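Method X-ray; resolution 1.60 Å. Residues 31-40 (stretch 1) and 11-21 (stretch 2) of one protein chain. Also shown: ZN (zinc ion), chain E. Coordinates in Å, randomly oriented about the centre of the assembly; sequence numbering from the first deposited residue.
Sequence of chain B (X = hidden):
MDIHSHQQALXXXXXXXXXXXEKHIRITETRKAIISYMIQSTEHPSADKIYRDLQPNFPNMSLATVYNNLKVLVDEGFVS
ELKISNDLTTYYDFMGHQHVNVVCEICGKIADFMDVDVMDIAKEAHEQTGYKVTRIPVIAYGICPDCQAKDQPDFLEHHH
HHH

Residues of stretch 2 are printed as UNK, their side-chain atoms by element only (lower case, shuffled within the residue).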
# COMPACT_ATOMS: atom_id res chain seq x y z
N ARG B 31 -19.14 -15.69 12.90
CA ARG B 31 -17.99 -15.80 12.00
C ARG B 31 -17.63 -14.45 11.40
O ARG B 31 -16.46 -14.10 11.30
CB ARG B 31 -18.27 -16.83 10.91
CG ARG B 31 -17.14 -17.00 9.90
CD ARG B 31 -17.11 -18.42 9.37
NE ARG B 31 -16.63 -19.37 10.38
CZ ARG B 31 -16.96 -20.65 10.42
NH1 ARG B 31 -17.78 -21.15 9.51
NH2 ARG B 31 -16.47 -21.44 11.38
N LYS B 32 -18.65 -13.69 11.01
CA LYS B 32 -18.44 -12.35 10.48
C LYS B 32 -17.83 -11.43 11.53
O LYS B 32 -16.95 -10.62 11.22
CB LYS B 32 -19.75 -11.76 9.96
CG LYS B 32 -20.23 -12.39 8.67
CD LYS B 32 -21.42 -11.64 8.08
CE LYS B 32 -22.74 -12.25 8.52
NZ LYS B 32 -23.90 -11.45 8.05
N ALA B 33 -18.30 -11.55 12.76
CA ALA B 33 -17.79 -10.73 13.86
C ALA B 33 -16.32 -11.01 14.15
O ALA B 33 -15.55 -10.08 14.39
CB ALA B 33 -18.62 -10.96 15.11
N ILE B 34 -15.94 -12.28 14.12
CA ILE B 34 -14.56 -12.66 14.41
C ILE B 34 -13.61 -12.22 13.29
O ILE B 34 -12.50 -11.74 13.55
CB ILE B 34 -14.46 -14.17 14.70
CG1 ILE B 34 -15.17 -14.49 16.01
CG2 ILE B 34 -13.00 -14.61 14.77
CD1 ILE B 34 -15.29 -15.97 16.30
N ILE B 35 -14.05 -12.37 12.04
CA ILE B 35 -13.28 -11.90 10.90
C ILE B 35 -13.02 -10.40 11.00
O ILE B 35 -11.87 -9.95 10.88
CB ILE B 35 -13.98 -12.21 9.56
CG1 ILE B 35 -14.04 -13.73 9.34
CG2 ILE B 35 -13.25 -11.54 8.40
CD1 ILE B 35 -15.02 -14.15 8.28
N SER B 36 -14.08 -9.63 11.22
CA SER B 36 -13.97 -8.18 11.32
C SER B 36 -13.08 -7.79 12.50
O SER B 36 -12.26 -6.88 12.39
CB SER B 36 -15.35 -7.54 11.49
OG SER B 36 -16.14 -7.72 10.33
N TYR B 37 -13.26 -8.48 13.62
CA TYR B 37 -12.44 -8.25 14.80
C TYR B 37 -10.96 -8.42 14.49
O TYR B 37 -10.14 -7.58 14.84
CB TYR B 37 -12.85 -9.20 15.93
CG TYR B 37 -12.01 -9.07 17.19
CD1 TYR B 37 -10.84 -9.81 17.35
CD2 TYR B 37 -12.39 -8.21 18.21
CE1 TYR B 37 -10.07 -9.70 18.49
CE2 TYR B 37 -11.62 -8.10 19.36
CZ TYR B 37 -10.47 -8.84 19.49
OH TYR B 37 -9.70 -8.73 20.63
N MET B 38 -10.63 -9.53 13.82
CA MET B 38 -9.24 -9.85 13.49
C MET B 38 -8.65 -8.84 12.51
O MET B 38 -7.49 -8.46 12.62
CB MET B 38 -9.13 -11.26 12.93
CG MET B 38 -9.42 -12.36 13.95
SD MET B 38 -8.37 -12.21 15.41
CE MET B 38 -6.75 -12.40 14.69
N ILE B 39 -9.46 -8.42 11.54
CA ILE B 39 -9.04 -7.42 10.56
C ILE B 39 -8.73 -6.09 11.23
O ILE B 39 -7.73 -5.44 10.90
CB ILE B 39 -10.12 -7.22 9.47
CG1 ILE B 39 -10.18 -8.45 8.57
CG2 ILE B 39 -9.83 -5.97 8.65
CD1 ILE B 39 -11.27 -8.40 7.55
N GLN B 40 -9.57 -5.69 12.18
CA GLN B 40 -9.41 -4.41 12.85
C GLN B 40 -8.37 -4.43 13.95
O GLN B 40 -7.88 -3.38 14.38
CB GLN B 40 -10.75 -3.93 13.42
CG GLN B 40 -11.80 -3.63 12.37
CD GLN B 40 -12.91 -2.74 12.90
OE1 GLN B 40 -13.02 -2.53 14.11
NE2 GLN B 40 -13.72 -2.21 12.00
N UNK B 11 -12.38 -5.82 -0.59
CA UNK B 11 -11.49 -5.50 0.52
C UNK B 11 -11.16 -6.78 1.30
O UNK B 11 -11.61 -7.86 0.92
o UNK B 11 -13.78 -5.94 2.07
o UNK B 11 -14.03 -3.83 2.61
c UNK B 11 -12.05 -4.39 1.43
c UNK B 11 -13.38 -4.76 2.08
N UNK B 12 -10.39 -6.65 2.38
CA UNK B 12 -9.98 -7.82 3.15
C UNK B 12 -11.18 -8.62 3.66
O UNK B 12 -11.21 -9.84 3.53
c UNK B 12 -9.09 -7.41 4.31
N UNK B 13 -12.17 -7.93 4.21
CA UNK B 13 -13.36 -8.56 4.76
C UNK B 13 -14.16 -9.30 3.69
O UNK B 13 -14.45 -10.49 3.83
c UNK B 13 -18.02 -8.99 6.90
c UNK B 13 -17.94 -8.35 5.68
c UNK B 13 -16.88 -9.16 7.66
o UNK B 13 -19.23 -9.46 7.35
c UNK B 13 -14.24 -7.52 5.47
c UNK B 13 -15.66 -8.69 7.20
c UNK B 13 -15.56 -8.04 5.97
c UNK B 13 -16.72 -7.88 5.23
N UNK B 14 -14.52 -8.59 2.63
CA UNK B 14 -15.29 -9.18 1.55
C UNK B 14 -14.53 -10.30 0.84
O UNK B 14 -15.13 -11.23 0.31
o UNK B 14 -18.77 -7.04 2.30
c UNK B 14 -15.73 -8.12 0.54
o UNK B 14 -18.37 -8.82 1.08
c UNK B 14 -18.04 -7.70 1.52
c UNK B 14 -16.71 -7.09 1.09
N UNK B 15 -13.20 -10.22 0.84
CA UNK B 15 -12.39 -11.28 0.26
C UNK B 15 -12.51 -12.58 1.03
O UNK B 15 -12.68 -13.65 0.44
n UNK B 15 -10.13 -12.28 -1.65
o UNK B 15 -9.33 -12.65 0.42
c UNK B 15 -10.05 -12.01 -0.35
c UNK B 15 -10.92 -10.88 0.15
N UNK B 16 -12.43 -12.49 2.36
CA UNK B 16 -12.56 -13.67 3.21
C UNK B 16 -13.89 -14.37 2.95
O UNK B 16 -13.94 -15.58 2.74
c UNK B 16 -12.72 -14.55 5.55
c UNK B 16 -12.45 -13.32 4.70
c UNK B 16 -11.08 -12.76 5.00
N UNK B 17 -14.97 -13.58 2.93
CA UNK B 17 -16.30 -14.12 2.72
C UNK B 17 -16.43 -14.79 1.36
O UNK B 17 -17.02 -15.86 1.24
c UNK B 17 -18.76 -11.55 4.35
c UNK B 17 -17.36 -13.02 2.87
c UNK B 17 -17.47 -12.37 4.25
c UNK B 17 -17.40 -13.41 5.35
N UNK B 18 -15.85 -14.16 0.34
CA UNK B 18 -15.88 -14.74 -1.01
C UNK B 18 -15.17 -16.09 -1.06
O UNK B 18 -15.69 -17.05 -1.62
c UNK B 18 -15.27 -13.77 -2.03
o UNK B 18 -16.66 -15.31 -5.05
c UNK B 18 -16.57 -14.54 -4.07
o UNK B 18 -17.56 -13.95 -3.58
c UNK B 18 -15.20 -14.31 -3.45
N UNK B 19 -13.98 -16.15 -0.47
CA UNK B 19 -13.22 -17.40 -0.40
C UNK B 19 -13.99 -18.48 0.36
O UNK B 19 -14.02 -19.64 -0.05
c UNK B 19 -10.83 -16.58 -0.65
n UNK B 19 -9.82 -17.32 -1.21
c UNK B 19 -9.06 -16.54 -1.96
c UNK B 19 -10.65 -15.31 -1.09
n UNK B 19 -9.54 -15.32 -1.91
c UNK B 19 -11.86 -17.17 0.26
N UNK B 20 -14.60 -18.09 1.48
CA UNK B 20 -15.36 -19.04 2.29
C UNK B 20 -16.61 -19.54 1.57
O UNK B 20 -16.94 -20.73 1.65
c UNK B 20 -13.67 -19.35 4.74
c UNK B 20 -15.74 -18.43 3.64
c UNK B 20 -14.59 -18.14 4.61
c UNK B 20 -15.12 -17.72 5.97
N UNK B 21 -17.30 -18.65 0.87
CA UNK B 21 -18.46 -19.03 0.06
C UNK B 21 -18.05 -20.02 -1.02
O UNK B 21 -18.75 -21.00 -1.26
c UNK B 21 -20.32 -13.53 0.18
n UNK B 21 -20.65 -12.50 0.94
n UNK B 21 -19.36 -13.41 -0.72
c UNK B 21 -19.10 -17.81 -0.60
c UNK B 21 -20.69 -15.88 -0.47
n UNK B 21 -20.97 -14.68 0.31
c UNK B 21 -19.90 -16.91 0.33
ZN ZN E . -8.91 -13.55 -2.98

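Position 11 carries two side-chain carbons, the second bearing two oxygens, and touches nothing on stretch 1. That is a short carboxylate, Asp 11. It stands right before the helix and caps it: OD2 of Asp 11 accepts from the backbone N of position 14 at 2.8 Å, satisfying an amide in the first turn, where the helix supplies no backbone acceptor for it.

Position 12 has a single side-chain carbon, its CB, directed toward the other helix and 4.0 Å from CD1 of Ile 39. One carbon means Ala 12, small enough to let the isoleucine tip lie close to the backbone.

Position 13 shows one carbon leading to a six-carbon ring with one oxygen. Ring carbons approach CG2 of Ile 35 and OG of Ser 36, and the oxygen lies near CD of Lys 32. This is Tyr 13. Its CA-to-CB bond points sideways, but with chi1 at t the ring swings back across stretch 1. CD2 of Tyr 13 lies 3.9 Å from CG2 of Ile 35, CE2 of Tyr 13 is 3.1 Å from OG of Ser 36, and OH of Tyr 13 is 3.2 Å from CD of Lys 32. A long, flat side chain suits this place because it reaches residues a full helical turn apart on its partner.

Position 14 has three carbons, the last carrying two oxygens, and makes no contact with stretch 1. It is Glu 14, whose CA-to-CB bond points away; a charged side chain suits this partly exposed site.

Position 15 has two carbons, the second bearing one oxygen and one nitrogen, so the count gives Asn 15. Its polar amide suits a place beside the zinc ion, out of reach of stretch 1; which amide atom is the ligand is best left open.

Position 16 has three carbons, forked at the first, and one branch meets CD1 of Ile 35. It is Val 16, pointing toward the partner with CG1 3.6 Å from CD1 of Ile 35, a compact side chain filling a buried site.

Position 17 has four carbons forked at the second, one tip near CD1 of Ile 35: Leu 17. Although its CA-to-CB bond runs sideways, CD2 of Leu 17 comes within 3.8 Å of CD1 of Ile 35, apolar reach suited to a buried site.

Position 18, with three carbons and a terminal pair of oxygens, lies far from stretch 1. It is Glu 18, its charge suited to a partly exposed site.

Position 19 has one carbon and then a five-membered ring of three carbons and two nitrogens, clear of stretch 1: His 19. Its NE2 binds ZN at 2.2 Å, a role well suited to imidazole.

Position 20 again has four carbons forked at the second, one tip near CD of Arg 31. This buried, apolar residue is Leu 20, pointing toward stretch 1, its CD1 packing 4.0 Å from the aliphatic CD of Arg 31.

Position 21 has three carbons, a nitrogen, and a carbon bearing two more nitrogens, none touching stretch 1: Arg 21. It is exposed, and its NH1 forms a salt bridge with OE2 of Glu 18 at 3.4 Å.

The helices run roughly antiparallel, at 140°, and interlock without hydrogen bonds between them. The Tyr 13 side chain sits among Lys 32, Ile 35, Ser 36 and Ile 39, while Ile 35 sits among Tyr 13, Val 16, Leu 17 and Leu 20. The contact as a whole buries 401 Å², summed over both stretches; these reciprocal knobs and holes are its centre, and the zinc-binding residues lie outside them.

Stretch 2 11-21: DAYENVLEHLR
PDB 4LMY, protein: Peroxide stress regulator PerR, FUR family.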